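Local coordinates for protein iron-regulated transcriptional activator AFT2 (Saccharomyces cerevisiae, PDB 4LMG) that activates iron-regulon genes when iron is scarce, recognising the iron-responsive element 5'-CACCC-3' in their promoters through a zinc-containing WRKY-GCM1 DNA-binding domain, at residues L6-P11 and N89-N94; Q32-V37 and H99-D104; T47-S52 and P74-A79. All blocks are in the same frame, centred on the assembly; numbering follows the deposited sequence.

Contact 1: residues L6-P11 and N89-N94; sequences LIHLDP and NVVVMN. With nucleotides of chain H.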
loop_
_atom_site.group_PDB
_atom_site.type_symbol
_atom_site.label_atom_id
_atom_site.label_comp_id
_atom_site.label_asym_id
_atom_site.label_seq_id
_atom_site.Cartn_x
_atom_site.Cartn_y
_atom_site.Cartn_z
ATOM N N LEU A 6 -14.911 -3.833 24.047
ATOM C CA LEU A 6 -15.545 -2.791 23.248
ATOM C C LEU A 6 -15.694 -1.512 24.060
ATOM O O LEU A 6 -16.635 -1.372 24.840
ATOM C CB LEU A 6 -16.915 -3.259 22.759
ATOM C CG LEU A 6 -17.544 -2.455 21.622
ATOM C CD1 LEU A 6 -16.732 -2.626 20.348
ATOM C CD2 LEU A 6 -18.985 -2.885 21.397
ATOM N N ILE A 7 -14.769 -0.578 23.869
ATOM C CA ILE A 7 -14.747 0.647 24.661
ATOM C C ILE A 7 -14.870 1.898 23.797
ATOM O O ILE A 7 -14.008 2.175 22.965
ATOM C CB ILE A 7 -13.458 0.748 25.493
ATOM C CG1 ILE A 7 -13.263 -0.519 26.327
ATOM C CG2 ILE A 7 -13.491 1.986 26.375
ATOM C CD1 ILE A 7 -11.953 -0.561 27.075
ATOM N N HIS A 8 -15.944 2.653 24.000
ATOM C CA HIS A 8 -16.142 3.905 23.279
ATOM C C HIS A 8 -15.369 5.036 23.942
ATOM O O HIS A 8 -15.396 5.182 25.162
ATOM C CB HIS A 8 -17.628 4.260 23.201
ATOM C CG HIS A 8 -18.414 3.367 22.293
ATOM N ND1 HIS A 8 -18.741 2.070 22.625
ATOM C CD2 HIS A 8 -18.935 3.584 21.063
ATOM C CE1 HIS A 8 -19.433 1.526 21.638
ATOM N NE2 HIS A 8 -19.563 2.425 20.677
ATOM N N LEU A 9 -14.680 5.833 23.132
ATOM C CA LEU A 9 -13.897 6.953 23.638
ATOM C C LEU A 9 -14.710 8.242 23.661
ATOM O O LEU A 9 -15.437 8.543 22.716
ATOM C CB LEU A 9 -12.631 7.145 22.798
ATOM C CG LEU A 9 -11.363 6.436 23.280
ATOM C CD1 LEU A 9 -11.648 4.991 23.651
ATOM C CD2 LEU A 9 -10.269 6.525 22.226
ATOM N N ASP A 10 -14.581 8.994 24.750
ATOM C CA ASP A 10 -15.268 10.272 24.902
ATOM C C ASP A 10 -14.448 11.230 25.759
ATOM O O ASP A 10 -13.814 10.814 26.728
ATOM C CB ASP A 10 -16.651 10.073 25.526
ATOM C CG ASP A 10 -17.667 9.544 24.534
ATOM O OD1 ASP A 10 -17.632 9.970 23.360
ATOM O OD2 ASP A 10 -18.501 8.704 24.930
ATOM N N PRO A 11 -14.458 12.522 25.399
ATOM C CA PRO A 11 -15.171 13.022 24.221
ATOM C C PRO A 11 -14.309 12.917 22.969
ATOM O O PRO A 11 -13.087 12.800 23.071
ATOM C CB PRO A 11 -15.399 14.491 24.567
ATOM C CG PRO A 11 -14.205 14.851 25.384
ATOM C CD PRO A 11 -13.844 13.615 26.174
ATOM N N ASN A 89 -17.174 8.487 15.645
ATOM C CA ASN A 89 -17.078 7.754 16.899
ATOM C C ASN A 89 -15.839 6.859 16.924
ATOM O O ASN A 89 -15.456 6.273 15.907
ATOM C CB ASN A 89 -18.363 6.975 17.209
ATOM C CG ASN A 89 -18.694 5.939 16.158
ATOM O OD1 ASN A 89 -18.376 4.759 16.312
ATOM N ND2 ASN A 89 -19.352 6.369 15.088
ATOM N N VAL A 90 -15.197 6.781 18.083
ATOM C CA VAL A 90 -13.970 6.015 18.209
ATOM C C VAL A 90 -14.130 4.911 19.242
ATOM O O VAL A 90 -14.514 5.164 20.385
ATOM C CB VAL A 90 -12.783 6.914 18.593
ATOM C CG1 VAL A 90 -11.494 6.108 18.617
ATOM C CG2 VAL A 90 -12.669 8.080 17.623
ATOM N N VAL A 91 -13.841 3.682 18.830
ATOM C CA VAL A 91 -13.979 2.536 19.714
ATOM C C VAL A 91 -12.688 1.732 19.791
ATOM O O VAL A 91 -12.021 1.510 18.777
ATOM C CB VAL A 91 -15.116 1.608 19.251
ATOM C CG1 VAL A 91 -15.326 0.487 20.256
ATOM C CG2 VAL A 91 -16.401 2.401 19.057
ATOM N N VAL A 92 -12.341 1.302 20.998
ATOM C CA VAL A 92 -11.197 0.426 21.203
ATOM C C VAL A 92 -11.673 -1.018 21.333
ATOM O O VAL A 92 -12.599 -1.310 22.090
ATOM C CB VAL A 92 -10.412 0.806 22.472
ATOM C CG1 VAL A 92 -9.298 -0.195 22.722
ATOM C CG2 VAL A 92 -9.855 2.217 22.354
ATOM N N MET A 93 -11.034 -1.915 20.589
ATOM C CA MET A 93 -11.383 -3.330 20.606
ATOM C C MET A 93 -10.191 -4.162 21.071
ATOM O O MET A 93 -9.047 -3.717 20.986
ATOM C CB MET A 93 -11.814 -3.778 19.211
ATOM C CG MET A 93 -12.832 -2.859 18.555
ATOM S SD MET A 93 -13.126 -3.260 16.823
ATOM C CE MET A 93 -14.350 -2.023 16.398
ATOM N N ASN A 94 -10.464 -5.372 21.551
ATOM C CA ASN A 94 -9.415 -6.267 22.035
ATOM C C ASN A 94 -8.311 -5.513 22.762
ATOM O O ASN A 94 -7.183 -5.425 22.279
ATOM C CB ASN A 94 -8.822 -7.079 20.884
ATOM C CG ASN A 94 -9.775 -8.136 20.365
ATOM O OD1 ASN A 94 -10.194 -8.098 19.207
ATOM N ND2 ASN A 94 -10.123 -9.090 21.221
ATOM O "O5'" DA H 1 -14.412 -3.989 12.944
ATOM C "C5'" DA H 1 -13.120 -4.437 13.350
ATOM C "C4'" DA H 1 -12.069 -4.088 12.310
ATOM O "O4'" DA H 1 -10.756 -4.426 12.818
ATOM C "C3'" DA H 1 -12.171 -4.851 10.998
ATOM O "O3'" DA H 1 -11.511 -4.130 9.964
ATOM C "C2'" DA H 1 -11.435 -6.145 11.329
ATOM C "C1'" DA H 1 -10.340 -5.667 12.281
ATOM N N9 DA H 1 -10.098 -6.580 13.394
ATOM C C8 DA H 1 -10.817 -6.677 14.554
ATOM N N7 DA H 1 -10.370 -7.590 15.382
ATOM C C5 DA H 1 -9.280 -8.130 14.720
ATOM C C6 DA H 1 -8.369 -9.148 15.067
ATOM N N6 DA H 1 -8.424 -9.824 16.220
ATOM N N1 DA H 1 -7.396 -9.444 14.179
ATOM C C2 DA H 1 -7.345 -8.764 13.027
ATOM N N3 DA H 1 -8.141 -7.790 12.590
ATOM C C4 DA H 1 -9.097 -7.519 13.492
HETATM O O HOH W 1 -16.854 7.543 20.269
#
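Three backbone hydrogen bonds hold the short strand 7-8 against strand 87-93, antiparallel, as an outermost strand of the five-stranded sheet of this WRKY-GCM1 fold. Ile7 and Val92 form a hydrogen-bonded pair: Ile7 N gives to Val92 O at 2.9 Å, and Val92 N returns to Ile7 O at 2.7 Å, both nearly straight and in the carbonyl plane. Leu9 N then meets Val90 O at 2.8 Å, almost along the C=O axis. Just beyond, a water continues the pairing, accepting from Val90 N and donating to Leu9 O.

Between these bonds lies the non-hydrogen-bonded pair His8-Val91, whose side chains run side by side. On their face of the sheet the two methyls of Val91 divide the work. CG1, anti to the backbone N, presses on Leu6 CD1 at 3.4 Å, tighter than usual for two carbons. The other face carries Ile7, Leu9, Val90 and Val92. Here the two methyls of Leu9 part between two side chains of the neighbouring strand, CD1 reaching Val92 CG2 at 3.5 Å and CD2 reaching Val90 CG1, while Val90 packs inward on Ile77 and Ala79. At the far end Met93 extends its thioether toward the sugar of DA1 of chain H. Val91 CG2 sits over one face of the His8 imidazole in a CH-pi contact, 3.7 Å from the ring centroid and displaced toward the CD2-NE2 rim.

Contact 2: residues Q32-V37 and H99-D104; sequences QGIDIV and HELRFD. With ZN (zinc ion), chain I; nucleotides of chain G.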
loop_
_atom_site.group_PDB
_atom_site.type_symbol
_atom_site.label_atom_id
_atom_site.label_comp_id
_atom_site.label_asym_id
_atom_site.label_seq_id
_atom_site.Cartn_x
_atom_site.Cartn_y
_atom_site.Cartn_z
ATOM N N GLN A 32 1.174 5.610 26.606
ATOM C CA GLN A 32 0.846 4.291 27.140
ATOM C C GLN A 32 1.758 3.200 26.575
ATOM O O GLN A 32 1.514 2.009 26.775
ATOM C CB GLN A 32 -0.612 3.949 26.837
ATOM C CG GLN A 32 -1.610 4.983 27.327
ATOM C CD GLN A 32 -1.782 4.963 28.832
ATOM O OE1 GLN A 32 -2.085 3.925 29.420
ATOM N NE2 GLN A 32 -1.587 6.115 29.466
ATOM N N GLY A 33 2.804 3.607 25.865
ATOM C CA GLY A 33 3.711 2.654 25.249
ATOM C C GLY A 33 3.054 1.936 24.084
ATOM O O GLY A 33 3.415 0.808 23.743
ATOM N N ILE A 34 2.079 2.599 23.474
ATOM C CA ILE A 34 1.352 2.026 22.349
ATOM C C ILE A 34 1.616 2.827 21.085
ATOM O O ILE A 34 1.357 4.031 21.035
ATOM C CB ILE A 34 -0.161 1.970 22.625
ATOM C CG1 ILE A 34 -0.441 1.062 23.822
ATOM C CG2 ILE A 34 -0.910 1.476 21.393
ATOM C CD1 ILE A 34 -1.888 1.051 24.265
ATOM N N ASP A 35 2.137 2.142 20.069
ATOM C CA ASP A 35 2.532 2.766 18.812
ATOM C C ASP A 35 1.512 2.426 17.727
ATOM O O ASP A 35 1.546 1.340 17.153
ATOM C CB ASP A 35 3.922 2.263 18.406
ATOM C CG ASP A 35 4.504 3.018 17.223
ATOM O OD1 ASP A 35 3.769 3.794 16.576
ATOM O OD2 ASP A 35 5.704 2.827 16.937
ATOM N N ILE A 36 0.604 3.355 17.448
ATOM C CA ILE A 36 -0.490 3.083 16.522
ATOM C C ILE A 36 -0.106 3.284 15.058
ATOM O O ILE A 36 0.555 4.260 14.703
ATOM C CB ILE A 36 -1.722 3.962 16.817
ATOM C CG1 ILE A 36 -1.369 5.439 16.644
ATOM C CG2 ILE A 36 -2.261 3.686 18.217
ATOM C CD1 ILE A 36 -2.567 6.344 16.555
ATOM N N VAL A 37 -0.528 2.351 14.213
ATOM C CA VAL A 37 -0.419 2.524 12.769
ATOM C C VAL A 37 -1.790 2.334 12.125
ATOM O O VAL A 37 -2.703 1.784 12.744
ATOM C CB VAL A 37 0.590 1.542 12.139
ATOM C CG1 VAL A 37 2.001 1.854 12.611
ATOM C CG2 VAL A 37 0.217 0.103 12.465
ATOM N N HIS A 99 2.268 -8.246 23.472
ATOM C CA HIS A 99 3.622 -7.723 23.572
ATOM C C HIS A 99 3.722 -6.696 24.685
ATOM O O HIS A 99 2.712 -6.168 25.150
ATOM C CB HIS A 99 4.024 -7.078 22.247
ATOM C CG HIS A 99 3.112 -5.970 21.820
ATOM N ND1 HIS A 99 3.356 -4.647 22.116
ATOM C CD2 HIS A 99 1.943 -5.995 21.136
ATOM C CE1 HIS A 99 2.382 -3.901 21.624
ATOM N NE2 HIS A 99 1.511 -4.696 21.027
ATOM N N GLU A 100 4.949 -6.408 25.106
ATOM C CA GLU A 100 5.181 -5.425 26.151
ATOM C C GLU A 100 5.028 -4.014 25.599
ATOM O O GLU A 100 5.327 -3.756 24.432
ATOM C CB GLU A 100 6.570 -5.610 26.763
ATOM C CG GLU A 100 6.798 -6.989 27.358
ATOM C CD GLU A 100 8.195 -7.160 27.926
ATOM O OE1 GLU A 100 8.925 -6.150 28.029
ATOM O OE2 GLU A 100 8.563 -8.305 28.265
ATOM N N LEU A 101 4.554 -3.107 26.443
ATOM C CA LEU A 101 4.370 -1.719 26.047
ATOM C C LEU A 101 5.511 -0.870 26.593
ATOM O O LEU A 101 5.554 -0.559 27.786
ATOM C CB LEU A 101 3.026 -1.194 26.554
ATOM C CG LEU A 101 1.801 -2.047 26.215
ATOM C CD1 LEU A 101 0.524 -1.342 26.646
ATOM C CD2 LEU A 101 1.759 -2.370 24.730
ATOM N N ARG A 102 6.440 -0.504 25.718
ATOM C CA ARG A 102 7.608 0.259 26.132
ATOM C C ARG A 102 7.682 1.596 25.409
ATOM O O ARG A 102 7.802 1.647 24.185
ATOM C CB ARG A 102 8.887 -0.545 25.889
ATOM C CG ARG A 102 8.955 -1.845 26.673
ATOM C CD ARG A 102 10.273 -2.561 26.440
ATOM N NE ARG A 102 11.414 -1.732 26.818
ATOM C CZ ARG A 102 12.683 -2.088 26.653
ATOM N NH1 ARG A 102 12.978 -3.263 26.113
ATOM N NH2 ARG A 102 13.658 -1.271 27.026
ATOM N N PHE A 103 7.608 2.676 26.177
ATOM C CA PHE A 103 7.687 4.019 25.619
ATOM C C PHE A 103 9.116 4.376 25.221
ATOM O O PHE A 103 9.336 5.082 24.237
ATOM C CB PHE A 103 7.148 5.046 26.615
ATOM C CG PHE A 103 7.295 6.466 26.156
ATOM C CD1 PHE A 103 8.263 7.287 26.705
ATOM C CD2 PHE A 103 6.476 6.975 25.163
ATOM C CE1 PHE A 103 8.404 8.595 26.282
ATOM C CE2 PHE A 103 6.613 8.283 24.733
ATOM C CZ PHE A 103 7.578 9.094 25.294
ATOM N N ASP A 104 10.085 3.887 25.988
ATOM C CA ASP A 104 11.488 4.169 25.704
ATOM C C ASP A 104 11.888 3.740 24.291
ATOM O O ASP A 104 12.592 4.467 23.591
ATOM C CB ASP A 104 12.402 3.523 26.751
ATOM C CG ASP A 104 12.033 2.081 27.044
ATOM O OD1 ASP A 104 12.173 1.658 28.211
ATOM O OD2 ASP A 104 11.607 1.367 26.113
HETATM ZN ZN ZN I . -0.436 -4.184 20.717
ATOM P P DG G 9 2.699 -2.057 9.905
ATOM O OP1 DG G 9 3.527 -2.114 11.128
ATOM O OP2 DG G 9 1.415 -2.797 9.870
ATOM O "O5'" DG G 9 2.417 -0.528 9.547
ATOM C "C5'" DG G 9 3.542 0.308 9.304
ATOM C "C4'" DG G 9 3.221 1.381 8.281
ATOM O "O4'" DG G 9 3.263 0.824 6.938
ATOM C "C3'" DG G 9 1.845 2.015 8.409
ATOM O "O3'" DG G 9 1.953 3.356 7.954
ATOM C "C2'" DG G 9 0.996 1.152 7.476
ATOM C "C1'" DG G 9 1.980 0.871 6.341
ATOM N N9 DG G 9 1.804 -0.402 5.638
ATOM C C8 DG G 9 1.615 -1.644 6.193
ATOM N N7 DG G 9 1.505 -2.600 5.310
ATOM C C5 DG G 9 1.645 -1.954 4.089
ATOM C C6 DG G 9 1.619 -2.473 2.772
ATOM O O6 DG G 9 1.464 -3.648 2.410
ATOM N N1 DG G 9 1.796 -1.474 1.818
ATOM C C2 DG G 9 1.978 -0.140 2.108
ATOM N N2 DG G 9 2.132 0.680 1.058
ATOM N N3 DG G 9 2.004 0.360 3.337
ATOM C C4 DG G 9 1.831 -0.602 4.275
ATOM P P DC G 10 0.859 4.448 8.381
ATOM O OP1 DC G 10 1.480 5.783 8.265
ATOM O OP2 DC G 10 0.272 4.027 9.672
ATOM O "O5'" DC G 10 -0.272 4.301 7.254
ATOM C "C5'" DC G 10 -0.037 4.802 5.946
ATOM C "C4'" DC G 10 -1.079 4.300 4.957
ATOM O "O4'" DC G 10 -0.775 2.937 4.555
ATOM C "C3'" DC G 10 -2.530 4.280 5.463
ATOM O "O3'" DC G 10 -3.381 4.930 4.538
ATOM C "C2'" DC G 10 -2.870 2.791 5.480
ATOM C "C1'" DC G 10 -2.026 2.337 4.297
ATOM N N1 DC G 10 -1.890 0.860 4.159
ATOM C C2 DC G 10 -1.769 0.314 2.878
ATOM O O2 DC G 10 -1.770 1.070 1.897
ATOM N N3 DC G 10 -1.652 -1.029 2.746
ATOM C C4 DC G 10 -1.653 -1.816 3.820
ATOM N N4 DC G 10 -1.533 -3.136 3.619
ATOM C C5 DC G 10 -1.778 -1.280 5.139
ATOM C C6 DC G 10 -1.894 0.049 5.259
#
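Close packing here centres on Gly33, whose lack of a side chain lets the backbone of 101-103 come up against its own: Gly33 CA lies 4.2 Å from Phe103 CA. The positive phi of Gly33 (71°) also suits glycine, as the C-prime residue of a Schellman motif, Ile34 N to Phe29 O and Gly33 N to Tyr30 O, that closes the helical turns following helix 21-29. No hydrogen bond crosses between the segments. Instead Leu101 folds over the turn, with CG anti to its carbonyl carbon. Its CB rests 3.5 Å from Gly33 O, and CD1 stands at the same distance from Gln32 O. CD1 also lies alongside Ile34, 3.8 Å from CG1, the two side chains pointing the same way.

The solvent side is looser. Glu100 points outward, and Arg102, at the N-cap position of helix 103-106, turns away from 32-37 and is poorly ordered; its NE forms a salt bridge with Asp104 OD2 at 3.2 Å, though the hydrogen bond within it is weak and bent.

His99 belongs to the zinc site, completed by Cys50, Cys73 and His97. Its ND1 donates to Glu100 O at 3.2 Å, close to the imidazole plane although above that of the carbonyl. Together with the metal bond, NE2 to zinc at 2.0 Å, this probably sets the rotation of the ring.

Ile34 is wedged among Phe29 of helix 21-29, Cys50 and His97, and Phe103 packs on Leu134 and Ala138 of helix 125-139. Ile36 and Val37 begin strand 36-42, which pairs with strand 45-50 beside the DNA backbone.

Contact 3: residues T47-S52 and P74-A79; sequences TFKCRS and PFRIRA. With ZN (zinc ion), chain I; nucleotides of chain H; nucleotides of chain G.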
loop_
_atom_site.group_PDB
_atom_site.type_symbol
_atom_site.label_atom_id
_atom_site.label_comp_id
_atom_site.label_asym_id
_atom_site.label_seq_id
_atom_site.Cartn_x
_atom_site.Cartn_y
_atom_site.Cartn_z
ATOM N N THR A 47 -9.082 2.333 10.578
ATOM C CA THR A 47 -8.773 1.274 11.528
ATOM C C THR A 47 -7.299 1.331 11.904
ATOM O O THR A 47 -6.429 1.373 11.039
ATOM C CB THR A 47 -9.097 -0.114 10.955
ATOM O OG1 THR A 47 -10.499 -0.201 10.679
ATOM C CG2 THR A 47 -8.716 -1.199 11.949
ATOM N N PHE A 48 -7.032 1.340 13.204
ATOM C CA PHE A 48 -5.674 1.440 13.711
ATOM C C PHE A 48 -5.273 0.160 14.428
ATOM O O PHE A 48 -6.125 -0.576 14.927
ATOM C CB PHE A 48 -5.557 2.616 14.682
ATOM C CG PHE A 48 -5.946 3.940 14.090
ATOM C CD1 PHE A 48 -7.270 4.346 14.075
ATOM C CD2 PHE A 48 -4.986 4.784 13.560
ATOM C CE1 PHE A 48 -7.627 5.566 13.539
ATOM C CE2 PHE A 48 -5.337 6.003 13.022
ATOM C CZ PHE A 48 -6.661 6.396 13.012
ATOM N N LYS A 49 -3.972 -0.099 14.474
ATOM C CA LYS A 49 -3.440 -1.208 15.257
ATOM C C LYS A 49 -2.016 -0.900 15.705
ATOM O O LYS A 49 -1.456 0.137 15.350
ATOM C CB LYS A 49 -3.477 -2.507 14.453
ATOM C CG LYS A 49 -2.627 -2.485 13.193
ATOM C CD LYS A 49 -2.746 -3.799 12.449
ATOM C CE LYS A 49 -1.962 -3.777 11.149
ATOM N NZ LYS A 49 -2.251 -4.990 10.335
ATOM N N CYS A 50 -1.435 -1.800 16.491
ATOM C CA CYS A 50 -0.059 -1.623 16.940
ATOM C C CYS A 50 0.903 -1.844 15.787
ATOM O O CYS A 50 0.752 -2.793 15.019
ATOM C CB CYS A 50 0.276 -2.586 18.080
ATOM S SG CYS A 50 -0.459 -2.156 19.672
ATOM N N ARG A 51 1.889 -0.963 15.663
ATOM C CA ARG A 51 2.943 -1.170 14.684
ATOM C C ARG A 51 3.493 -2.578 14.840
ATOM O O ARG A 51 3.660 -3.070 15.959
ATOM C CB ARG A 51 4.072 -0.157 14.857
ATOM C CG ARG A 51 5.171 -0.304 13.816
ATOM C CD ARG A 51 6.304 0.664 14.069
ATOM N NE ARG A 51 5.803 2.014 14.289
ATOM C CZ ARG A 51 5.406 2.833 13.323
ATOM N NH1 ARG A 51 5.450 2.441 12.055
ATOM N NH2 ARG A 51 4.963 4.045 13.624
ATOM N N SER A 52 3.764 -3.227 13.715
ATOM C CA SER A 52 4.301 -4.576 13.725
ATOM C C SER A 52 5.801 -4.528 14.005
ATOM O O SER A 52 6.565 -3.923 13.249
ATOM C CB SER A 52 4.024 -5.260 12.384
ATOM O OG SER A 52 4.339 -6.641 12.431
ATOM N N PRO A 74 -3.719 -8.315 18.717
ATOM C CA PRO A 74 -5.149 -8.210 18.408
ATOM C C PRO A 74 -5.724 -6.814 18.651
ATOM O O PRO A 74 -6.800 -6.505 18.140
ATOM C CB PRO A 74 -5.778 -9.205 19.384
ATOM C CG PRO A 74 -4.873 -9.163 20.569
ATOM C CD PRO A 74 -3.482 -8.970 20.017
ATOM N N PHE A 75 -5.018 -5.994 19.426
ATOM C CA PHE A 75 -5.462 -4.634 19.729
ATOM C C PHE A 75 -5.920 -3.899 18.472
ATOM O O PHE A 75 -5.231 -3.912 17.450
ATOM C CB PHE A 75 -4.336 -3.856 20.412
ATOM C CG PHE A 75 -4.705 -2.445 20.786
ATOM C CD1 PHE A 75 -4.355 -1.382 19.969
ATOM C CD2 PHE A 75 -5.385 -2.180 21.965
ATOM C CE1 PHE A 75 -4.684 -0.081 20.317
ATOM C CE2 PHE A 75 -5.716 -0.885 22.317
ATOM C CZ PHE A 75 -5.366 0.166 21.492
ATOM N N ARG A 76 -7.084 -3.260 18.551
ATOM C CA ARG A 76 -7.631 -2.527 17.415
ATOM C C ARG A 76 -8.365 -1.262 17.842
ATOM O O ARG A 76 -9.100 -1.259 18.827
ATOM C CB ARG A 76 -8.582 -3.410 16.602
ATOM C CG ARG A 76 -7.907 -4.492 15.779
ATOM C CD ARG A 76 -6.900 -3.903 14.805
ATOM N NE ARG A 76 -6.369 -4.912 13.892
ATOM C CZ ARG A 76 -5.448 -5.812 14.227
ATOM N NH1 ARG A 76 -4.955 -5.837 15.459
ATOM N NH2 ARG A 76 -5.021 -6.689 13.329
ATOM N N ILE A 77 -8.160 -0.188 17.092
ATOM C CA ILE A 77 -8.948 1.024 17.268
ATOM C C ILE A 77 -9.690 1.318 15.971
ATOM O O ILE A 77 -9.099 1.307 14.890
ATOM C CB ILE A 77 -8.075 2.229 17.640
ATOM C CG1 ILE A 77 -7.303 1.953 18.931
ATOM C CG2 ILE A 77 -8.931 3.476 17.796
ATOM C CD1 ILE A 77 -6.477 3.125 19.401
ATOM N N ARG A 78 -10.988 1.571 16.077
ATOM C CA ARG A 78 -11.798 1.838 14.897
ATOM C C ARG A 78 -12.529 3.168 15.020
ATOM O O ARG A 78 -13.344 3.359 15.918
ATOM C CB ARG A 78 -12.791 0.698 14.664
ATOM C CG ARG A 78 -13.548 0.780 13.347
ATOM C CD ARG A 78 -14.170 -0.563 13.004
ATOM N NE ARG A 78 -14.992 -0.503 11.801
ATOM C CZ ARG A 78 -16.311 -0.335 11.807
ATOM N NH1 ARG A 78 -16.958 -0.211 12.959
ATOM N NH2 ARG A 78 -16.983 -0.292 10.665
ATOM N N ALA A 79 -12.208 4.096 14.126
ATOM C CA ALA A 79 -12.910 5.367 14.060
ATOM C C ALA A 79 -13.841 5.346 12.859
ATOM O O ALA A 79 -13.410 5.084 11.737
ATOM C CB ALA A 79 -11.925 6.515 13.953
HETATM ZN ZN ZN I . -0.436 -4.184 20.717
ATOM O "O5'" DA H 1 -14.412 -3.989 12.944
ATOM C "C5'" DA H 1 -13.120 -4.437 13.350
ATOM C "C4'" DA H 1 -12.069 -4.088 12.310
ATOM O "O4'" DA H 1 -10.756 -4.426 12.818
ATOM C "C3'" DA H 1 -12.171 -4.851 10.998
ATOM O "O3'" DA H 1 -11.511 -4.130 9.964
ATOM C "C2'" DA H 1 -11.435 -6.145 11.329
ATOM C "C1'" DA H 1 -10.340 -5.667 12.281
ATOM N N9 DA H 1 -10.098 -6.580 13.394
ATOM C C8 DA H 1 -10.817 -6.677 14.554
ATOM N N7 DA H 1 -10.370 -7.590 15.382
ATOM C C5 DA H 1 -9.280 -8.130 14.720
ATOM C C6 DA H 1 -8.369 -9.148 15.067
ATOM N N6 DA H 1 -8.424 -9.824 16.220
ATOM N N1 DA H 1 -7.396 -9.444 14.179
ATOM C C2 DA H 1 -7.345 -8.764 13.027
ATOM N N3 DA H 1 -8.141 -7.790 12.590
ATOM C C4 DA H 1 -9.097 -7.519 13.492
ATOM P P DG G 9 2.699 -2.057 9.905
ATOM O OP1 DG G 9 3.527 -2.114 11.128
ATOM O OP2 DG G 9 1.415 -2.797 9.870
ATOM O "O5'" DG G 9 2.417 -0.528 9.547
ATOM C "C5'" DG G 9 3.542 0.308 9.304
ATOM C "C4'" DG G 9 3.221 1.381 8.281
ATOM O "O4'" DG G 9 3.263 0.824 6.938
ATOM C "C3'" DG G 9 1.845 2.015 8.409
ATOM O "O3'" DG G 9 1.953 3.356 7.954
ATOM C "C2'" DG G 9 0.996 1.152 7.476
ATOM C "C1'" DG G 9 1.980 0.871 6.341
ATOM N N9 DG G 9 1.804 -0.402 5.638
ATOM C C8 DG G 9 1.615 -1.644 6.193
ATOM N N7 DG G 9 1.505 -2.600 5.310
ATOM C C5 DG G 9 1.645 -1.954 4.089
ATOM C C6 DG G 9 1.619 -2.473 2.772
ATOM O O6 DG G 9 1.464 -3.648 2.410
ATOM N N1 DG G 9 1.796 -1.474 1.818
ATOM C C2 DG G 9 1.978 -0.140 2.108
ATOM N N2 DG G 9 2.132 0.680 1.058
ATOM N N3 DG G 9 2.004 0.360 3.337
ATOM C C4 DG G 9 1.831 -0.602 4.275
ATOM P P DT G 8 6.189 -7.524 9.701
ATOM O OP1 DT G 8 6.637 -7.268 11.088
ATOM O OP2 DT G 8 5.265 -8.644 9.419
ATOM O "O5'" DT G 8 5.517 -6.200 9.112
ATOM C "C5'" DT G 8 6.250 -4.987 9.117
ATOM C "C4'" DT G 8 5.496 -3.921 8.349
ATOM O "O4'" DT G 8 5.681 -4.102 6.921
ATOM C "C3'" DT G 8 3.988 -3.908 8.575
ATOM O "O3'" DT G 8 3.596 -2.559 8.672
ATOM C "C2'" DT G 8 3.447 -4.532 7.289
ATOM C "C1'" DT G 8 4.426 -3.922 6.298
ATOM N N1 DT G 8 4.476 -4.545 4.940
ATOM C C2 DT G 8 4.730 -3.725 3.867
ATOM O O2 DT G 8 4.902 -2.526 3.980
ATOM N N3 DT G 8 4.771 -4.360 2.652
ATOM C C4 DT G 8 4.590 -5.708 2.412
ATOM O O4 DT G 8 4.642 -6.183 1.283
ATOM C C5 DT G 8 4.331 -6.510 3.580
ATOM C C7 DT G 8 4.119 -7.986 3.432
ATOM C C6 DT G 8 4.289 -5.903 4.774
HETATM O O HOH W 2 -2.483 -4.245 17.379
#
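This is a buried antiparallel strand pairing in the middle of the sheet, where strand 45-50 runs beside strand 76-82 and the axes of 47-50 and 76-79 come within 4.6 Å. Phe48 and Ile77 are the hydrogen-bonded pair. Phe48 N points straight at Ile77 O, 2.7 Å away and in the carbonyl plane, whereas Ile77 N approaches Phe48 O from above its plane at 3.0 Å. Their side chains cross obliquely on the face covered by helix 21-29, and the edge of the Phe48 ring turns to Ala79 CB.

Where the strands part toward 50 and 75, a water bridges Cys50 N and Phe75 O. Here the sheet of the WRKY-GCM1 fold meets its zinc site: Cys50 SG binds the metal at 2.3 Å, with Cys73, His97 and His99 as the other ligands, and also forms an oblique sulfur-aromatic contact with the Phe75 ring, itself stacked on His97.

The face bearing Thr47, Lys49, Arg76 and Arg78 is turned to the DNA. Bent at chi2 (-58°), Arg76 lays its guanidinium between the extended chain of Lys49, whose CD lies over its centre, and DA1 of chain H, whose C2 is 3.1 Å from NH2. Two like charges thus come close, a cost probably eased by Glu39 through long, weak ion pairs to both. Arg76 NH1 is tied to Phe75 O at 2.8 Å and to Cys73 O. Thr47 OG1 hydrogen-bonds a DNA phosphate. Beyond the strand, Ser52 grips two successive phosphates of chain G, its N bonding OP1 of DG9 and its OG bonding OP1 of DT8 at 2.7 Å.

Overall arrangement
From the N terminus, strand 7-8 pairs with strand 87-93, much later in the chain, so contact 1 closes a long loop that takes in helix 21-29 and the three other strands of the sheet. Contact 2 opens within that loop, after helix 21-29, but closes beyond it at 99-104; the two therefore cross. Contact 3, the most local, joins 47-52 to 74-79 and lies within the spans of both. It also links them in space: Arg76 and Arg78 pair with Met93 and Val91 of contact 1, while Lys49 pairs with Val37 of contact 2. Contacts 2 and 3 share the zinc ion through His99 and Cys50, connecting the sheet to the start of the C-terminal helices.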